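Local structure of MgGH51 (6ZPV) at residues 501-513 with 587-599. The protein probably hydrolyses terminal alpha-L-arabinofuranosyl residues from arabinose-containing plant polysaccharides, as a fungal glycosidase of family GH51. Residues are numbered along the deposited sequence; the frame is centred on the assembly and turned at random.
With NAG (2-acetamido-2-deoxy-beta-D-glucopyranose), chain C; NAG (2-acetamido-2-deoxy-beta-D-glucopyranose), chain B.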
loop_
_atom_site.group_PDB
_atom_site.type_symbol
_atom_site.label_atom_id
_atom_site.label_comp_id
_atom_site.label_asym_id
_atom_site.label_seq_id
_atom_site.Cartn_x
_atom_site.Cartn_y
_atom_site.Cartn_z
ATOM N N GLY A 501 12.760 11.039 0.438
ATOM C CA GLY A 501 12.337 12.439 0.503
ATOM C C GLY A 501 11.190 12.901 -0.352
ATOM O O GLY A 501 10.654 13.955 -0.081
ATOM N N SER A 502 10.851 12.171 -1.422
ATOM C CA SER A 502 9.924 12.673 -2.425
ATOM C C SER A 502 9.154 11.544 -3.063
ATOM O O SER A 502 9.567 10.400 -3.029
ATOM C CB SER A 502 10.508 13.552 -3.421
ATOM O OG SER A 502 11.360 12.784 -4.172
ATOM N N VAL A 503 8.039 11.921 -3.691
ATOM C CA VAL A 503 7.094 11.000 -4.317
ATOM C C VAL A 503 7.038 11.285 -5.846
ATOM O O VAL A 503 7.160 12.436 -6.259
ATOM C CB VAL A 503 5.712 11.134 -3.701
ATOM C CG1 VAL A 503 4.625 10.420 -4.426
ATOM C CG2 VAL A 503 5.707 10.760 -2.239
ATOM N N ILE A 504 6.864 10.229 -6.615
ATOM C CA ILE A 504 6.718 10.255 -8.070
ATOM C C ILE A 504 5.346 9.676 -8.398
ATOM O O ILE A 504 5.098 8.477 -8.129
ATOM C CB ILE A 504 7.833 9.429 -8.747
ATOM C CG1 ILE A 504 9.219 9.959 -8.405
ATOM C CG2 ILE A 504 7.659 9.490 -10.253
ATOM C CD1 ILE A 504 10.152 9.004 -8.007
ATOM N N LYS A 505 4.491 10.474 -9.005
ATOM C CA LYS A 505 3.150 10.045 -9.420
ATOM C C LYS A 505 3.261 9.585 -10.868
ATOM O O LYS A 505 3.587 10.360 -11.756
ATOM C CB LYS A 505 2.179 11.230 -9.291
ATOM C CG LYS A 505 1.977 11.705 -7.866
ATOM C CD LYS A 505 1.285 12.962 -7.697
ATOM C CE LYS A 505 1.558 13.480 -6.277
ATOM N NZ LYS A 505 0.792 14.710 -5.995
ATOM N N SER A 506 2.977 8.316 -11.115
ATOM C CA SER A 506 3.151 7.711 -12.454
ATOM C C SER A 506 2.060 8.177 -13.433
ATOM O O SER A 506 0.982 8.643 -13.059
ATOM C CB SER A 506 3.150 6.225 -12.366
ATOM O OG SER A 506 1.852 5.678 -12.104
ATOM N N THR A 507 2.308 7.874 -14.712
ATOM C CA THR A 507 1.245 7.997 -15.728
ATOM C C THR A 507 -0.022 7.199 -15.345
ATOM O O THR A 507 -1.130 7.718 -15.426
ATOM C CB THR A 507 1.785 7.534 -17.092
ATOM O OG1 THR A 507 2.271 6.194 -16.917
ATOM C CG2 THR A 507 2.903 8.426 -17.633
ATOM N N SER A 508 0.205 5.968 -14.882
ATOM C CA SER A 508 -0.909 5.130 -14.462
ATOM C C SER A 508 -1.641 5.698 -13.242
ATOM O O SER A 508 -2.858 5.545 -13.174
ATOM C CB SER A 508 -0.420 3.686 -14.218
ATOM O OG SER A 508 -0.046 3.093 -15.444
ATOM N N PHE A 509 -0.904 6.338 -12.322
ATOM C CA PHE A 509 -1.553 7.025 -11.199
ATOM C C PHE A 509 -2.522 8.064 -11.727
ATOM O O PHE A 509 -3.666 8.160 -11.252
ATOM C CB PHE A 509 -0.499 7.693 -10.315
ATOM C CG PHE A 509 -1.102 8.620 -9.279
ATOM C CD1 PHE A 509 -1.484 8.144 -8.049
ATOM C CD2 PHE A 509 -1.298 9.974 -9.556
ATOM C CE1 PHE A 509 -2.013 9.019 -7.106
ATOM C CE2 PHE A 509 -1.816 10.850 -8.605
ATOM C CZ PHE A 509 -2.180 10.333 -7.385
ATOM N N PHE A 510 -2.087 8.876 -12.701
ATOM C CA PHE A 510 -2.989 9.907 -13.223
ATOM C C PHE A 510 -4.185 9.287 -13.934
ATOM O O PHE A 510 -5.263 9.852 -13.816
ATOM C CB PHE A 510 -2.221 10.903 -14.102
ATOM C CG PHE A 510 -1.296 11.798 -13.314
ATOM C CD1 PHE A 510 -1.802 12.642 -12.339
ATOM C CD2 PHE A 510 0.072 11.814 -13.551
ATOM C CE1 PHE A 510 -0.947 13.476 -11.646
ATOM C CE2 PHE A 510 0.916 12.641 -12.874
ATOM C CZ PHE A 510 0.400 13.444 -11.903
ATOM N N ALA A 511 -4.028 8.185 -14.636
ATOM C CA ALA A 511 -5.209 7.519 -15.219
ATOM C C ALA A 511 -6.160 7.052 -14.120
ATOM O O ALA A 511 -7.382 7.229 -14.231
ATOM C CB ALA A 511 -4.799 6.377 -16.133
ATOM N N GLN A 512 -5.627 6.443 -13.078
ATOM C CA GLN A 512 -6.467 6.001 -11.959
ATOM C C GLN A 512 -7.195 7.189 -11.340
ATOM O O GLN A 512 -8.414 7.079 -11.058
ATOM C CB GLN A 512 -5.651 5.268 -10.883
ATOM C CG GLN A 512 -5.028 3.939 -11.295
ATOM C CD GLN A 512 -6.059 2.885 -11.504
ATOM O OE1 GLN A 512 -6.928 2.668 -10.620
ATOM N NE2 GLN A 512 -5.963 2.191 -12.648
ATOM N N LYS A 513 -6.492 8.279 -11.083
ATOM C CA LYS A 513 -7.108 9.478 -10.478
ATOM C C LYS A 513 -8.168 10.083 -11.406
ATOM O O LYS A 513 -9.249 10.483 -10.911
ATOM C CB LYS A 513 -5.974 10.465 -10.196
ATOM C CG LYS A 513 -6.423 11.778 -9.581
ATOM C CD LYS A 513 -5.258 12.755 -9.314
ATOM C CE LYS A 513 -5.711 14.079 -8.732
ATOM N NZ LYS A 513 -4.589 15.057 -8.656
ATOM N N ALA A 587 7.049 7.523 -22.765
ATOM C CA ALA A 587 7.411 8.443 -21.700
ATOM C C ALA A 587 6.905 7.943 -20.345
ATOM O O ALA A 587 5.795 7.399 -20.251
ATOM C CB ALA A 587 6.890 9.849 -21.960
ATOM N N SER A 588 7.645 8.234 -19.319
ATOM C CA SER A 588 7.414 7.851 -17.911
ATOM C C SER A 588 7.802 9.008 -16.994
ATOM O O SER A 588 8.677 9.819 -17.335
ATOM C CB SER A 588 8.303 6.655 -17.467
ATOM O OG SER A 588 7.956 5.387 -17.973
ATOM N N ASN A 589 7.223 9.033 -15.806
ATOM C CA ASN A 589 7.733 9.845 -14.690
ATOM C C ASN A 589 8.756 9.016 -13.930
ATOM O O ASN A 589 8.522 7.881 -13.568
ATOM C CB ASN A 589 6.578 10.317 -13.806
ATOM C CG ASN A 589 5.696 11.272 -14.610
ATOM O OD1 ASN A 589 6.238 12.070 -15.395
ATOM N ND2 ASN A 589 4.379 11.195 -14.391
ATOM N N THR A 590 9.937 9.605 -13.719
ATOM C CA THR A 590 11.068 8.893 -13.085
ATOM C C THR A 590 11.663 9.753 -12.013
ATOM O O THR A 590 11.345 10.924 -11.865
ATOM C CB THR A 590 12.165 8.632 -14.132
ATOM O OG1 THR A 590 12.699 9.902 -14.507
ATOM C CG2 THR A 590 11.657 7.902 -15.339
ATOM N N PRO A 591 12.574 9.195 -11.174
ATOM C CA PRO A 591 13.174 10.029 -10.132
ATOM C C PRO A 591 13.913 11.243 -10.723
ATOM O O PRO A 591 13.831 12.327 -10.115
ATOM C CB PRO A 591 14.168 9.049 -9.453
ATOM C CG PRO A 591 13.451 7.735 -9.590
ATOM C CD PRO A 591 12.864 7.755 -10.975
ATOM N N GLU A 592 14.482 11.077 -11.928
ATOM C CA GLU A 592 15.204 12.164 -12.607
ATOM C C GLU A 592 14.259 13.217 -13.228
ATOM O O GLU A 592 14.651 14.375 -13.359
ATOM C CB GLU A 592 16.193 11.590 -13.620
ATOM C CG GLU A 592 17.216 10.715 -12.951
ATOM C CD GLU A 592 16.771 9.414 -12.307
ATOM O OE1 GLU A 592 15.822 8.747 -12.874
ATOM O OE2 GLU A 592 17.423 9.045 -11.218
ATOM N N ALA A 593 13.079 12.783 -13.611
ATOM C CA ALA A 593 12.097 13.634 -14.322
ATOM C C ALA A 593 10.722 13.285 -13.758
ATOM O O ALA A 593 9.935 12.603 -14.424
ATOM C CB ALA A 593 12.176 13.507 -15.827
ATOM N N PRO A 594 10.430 13.655 -12.520
ATOM C CA PRO A 594 9.259 13.110 -11.864
ATOM C C PRO A 594 7.944 13.730 -12.333
ATOM O O PRO A 594 6.893 13.208 -12.005
ATOM C CB PRO A 594 9.469 13.471 -10.381
ATOM C CG PRO A 594 10.414 14.655 -10.405
ATOM C CD PRO A 594 11.302 14.418 -11.600
ATOM N N GLN A 595 8.017 14.838 -13.072
ATOM C CA GLN A 595 6.838 15.520 -13.613
ATOM C C GLN A 595 6.938 15.651 -15.130
ATOM O O GLN A 595 6.400 16.597 -15.745
ATOM C CB GLN A 595 6.572 16.822 -12.875
ATOM C CG GLN A 595 6.261 16.629 -11.401
ATOM C CD GLN A 595 5.894 17.929 -10.778
ATOM O OE1 GLN A 595 6.686 18.867 -10.782
ATOM N NE2 GLN A 595 4.694 18.007 -10.248
ATOM N N ALA A 596 7.560 14.687 -15.770
ATOM C CA ALA A 596 7.632 14.688 -17.232
ATOM C C ALA A 596 6.233 14.677 -17.846
ATOM O O ALA A 596 5.979 15.370 -18.859
ATOM C CB ALA A 596 8.405 13.482 -17.728
ATOM N N ILE A 597 5.321 13.890 -17.313
ATOM C CA ILE A 597 3.953 13.658 -17.839
ATOM C C ILE A 597 2.934 13.944 -16.757
ATOM O O ILE A 597 2.817 13.140 -15.809
ATOM C CB ILE A 597 3.774 12.242 -18.387
ATOM C CG1 ILE A 597 4.824 11.828 -19.421
ATOM C CG2 ILE A 597 2.376 12.047 -18.928
ATOM C CD1 ILE A 597 4.819 12.637 -20.665
ATOM N N VAL A 598 2.234 15.073 -16.882
ATOM C CA VAL A 598 1.186 15.472 -15.935
ATOM C C VAL A 598 -0.033 15.922 -16.710
ATOM O O VAL A 598 0.056 16.380 -17.852
ATOM C CB VAL A 598 1.705 16.553 -14.986
ATOM C CG1 VAL A 598 2.896 16.027 -14.174
ATOM C CG2 VAL A 598 2.020 17.826 -15.741
ATOM N N PRO A 599 -1.220 15.782 -16.118
ATOM C CA PRO A 599 -2.434 16.157 -16.829
ATOM C C PRO A 599 -2.509 17.683 -17.011
ATOM O O PRO A 599 -1.994 18.441 -16.175
ATOM C CB PRO A 599 -3.559 15.635 -15.936
ATOM C CG PRO A 599 -3.007 15.076 -14.797
ATOM C CD PRO A 599 -1.492 15.144 -14.834
HETATM C C1 NAG C . 20.241 8.569 -8.421
HETATM C C2 NAG C . 20.186 9.985 -8.989
HETATM C C3 NAG C . 20.901 10.130 -10.370
HETATM C C4 NAG C . 22.326 9.594 -10.277
HETATM C C5 NAG C . 22.240 8.182 -9.633
HETATM C C6 NAG C . 23.561 7.471 -9.464
HETATM C C7 NAG C . 18.242 11.270 -8.362
HETATM C C8 NAG C . 16.818 11.636 -8.780
HETATM N N2 NAG C . 18.879 10.405 -9.133
HETATM O O3 NAG C . 20.903 11.473 -10.881
HETATM O O4 NAG C . 22.965 9.630 -11.607
HETATM O O5 NAG C . 21.546 8.156 -8.315
HETATM O O6 NAG C . 24.237 8.076 -8.339
HETATM O O7 NAG C . 18.818 11.800 -7.402
HETATM C C1 NAG B . 18.108 5.728 -4.471
HETATM C C2 NAG B . 19.642 5.951 -4.457
HETATM C C3 NAG B . 20.045 7.224 -5.192
HETATM C C4 NAG B . 19.365 7.297 -6.575
HETATM C C5 NAG B . 17.911 7.126 -6.383
HETATM C C6 NAG B . 17.045 7.266 -7.675
HETATM C C7 NAG B . 20.910 4.942 -2.626
HETATM C C8 NAG B . 21.294 5.164 -1.200
HETATM N N2 NAG B . 20.127 5.921 -3.065
HETATM O O3 NAG B . 21.470 7.247 -5.328
HETATM O O4 NAG B . 19.704 8.609 -7.099
HETATM O O5 NAG B . 17.663 5.840 -5.805
HETATM O O6 NAG B . 17.527 6.289 -8.567
HETATM O O7 NAG B . 21.351 4.005 -3.275
HETATM O O HOH W 1 5.458 13.155 -9.543
HETATM O O HOH W 2 4.213 13.085 -11.733
HETATM O O HOH W 3 5.116 7.029 -15.119
#
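One buried amide does double duty here: Asn589 closes its own loop and reaches across to Lys505, giving the sole direct hydrogen bond between 501-513 and 587-599. Its ND2 meets Lys505 O at 2.9 Å in the carbonyl plane, but the N-H bends to 140° because the acceptor is tilted from the amide plane. The other ND2 hydrogen points almost straight (171°) at Ile597 O, while OD1 receives Ile597 N on a lone pair at 2.8 Å. Asparagine suits the place because one short, flat group donates and accepts, mimicking a peptide to Ile597. Replacing it by an alanine would remove the direct bond to Lys505 O and is likely to leave Ile597 N and O without their amide partner, the polar links to the strand then resting on waters.

One water joins Lys505 N to Pro594 O, a second donates to both Lys505 O and Pro594 O, and a third accepts from Thr507 N and Asn589 N. Branched Ile504 is buried against the loop. With CG2 anti to the backbone N (chi1 -60° for CG1), that methyl lies against Asn589 CB at 3.8 Å; CG1 meets Pro594 CB, and CD1 rests on CA and CG of Pro591, the side chains crossing at about a right angle. Farther along, Pro599 lays CD over the centre of the Phe510 ring, 3.5 Å from the centroid, a CH-pi contact; Phe509 CD2 borders the opposite face. A rigid proline offers this polarised CH2 naturally.

Beyond Pro591, Glu592 OE2 accepts from N2 of the chain C NAG at 2.9 Å. Ser506 OG caps helix 507-517 by accepting from Phe509 N and also bonds Leu495 O; Lys505 NZ pairs with Glu219. Thus a loop of the antiparallel C-terminal sheet, with a Thr590 ST motif beside the glycan site, is set against a helix following the eight parallel strands, consistent with the (beta/alpha)8 catalytic domain of GH51 enzymes.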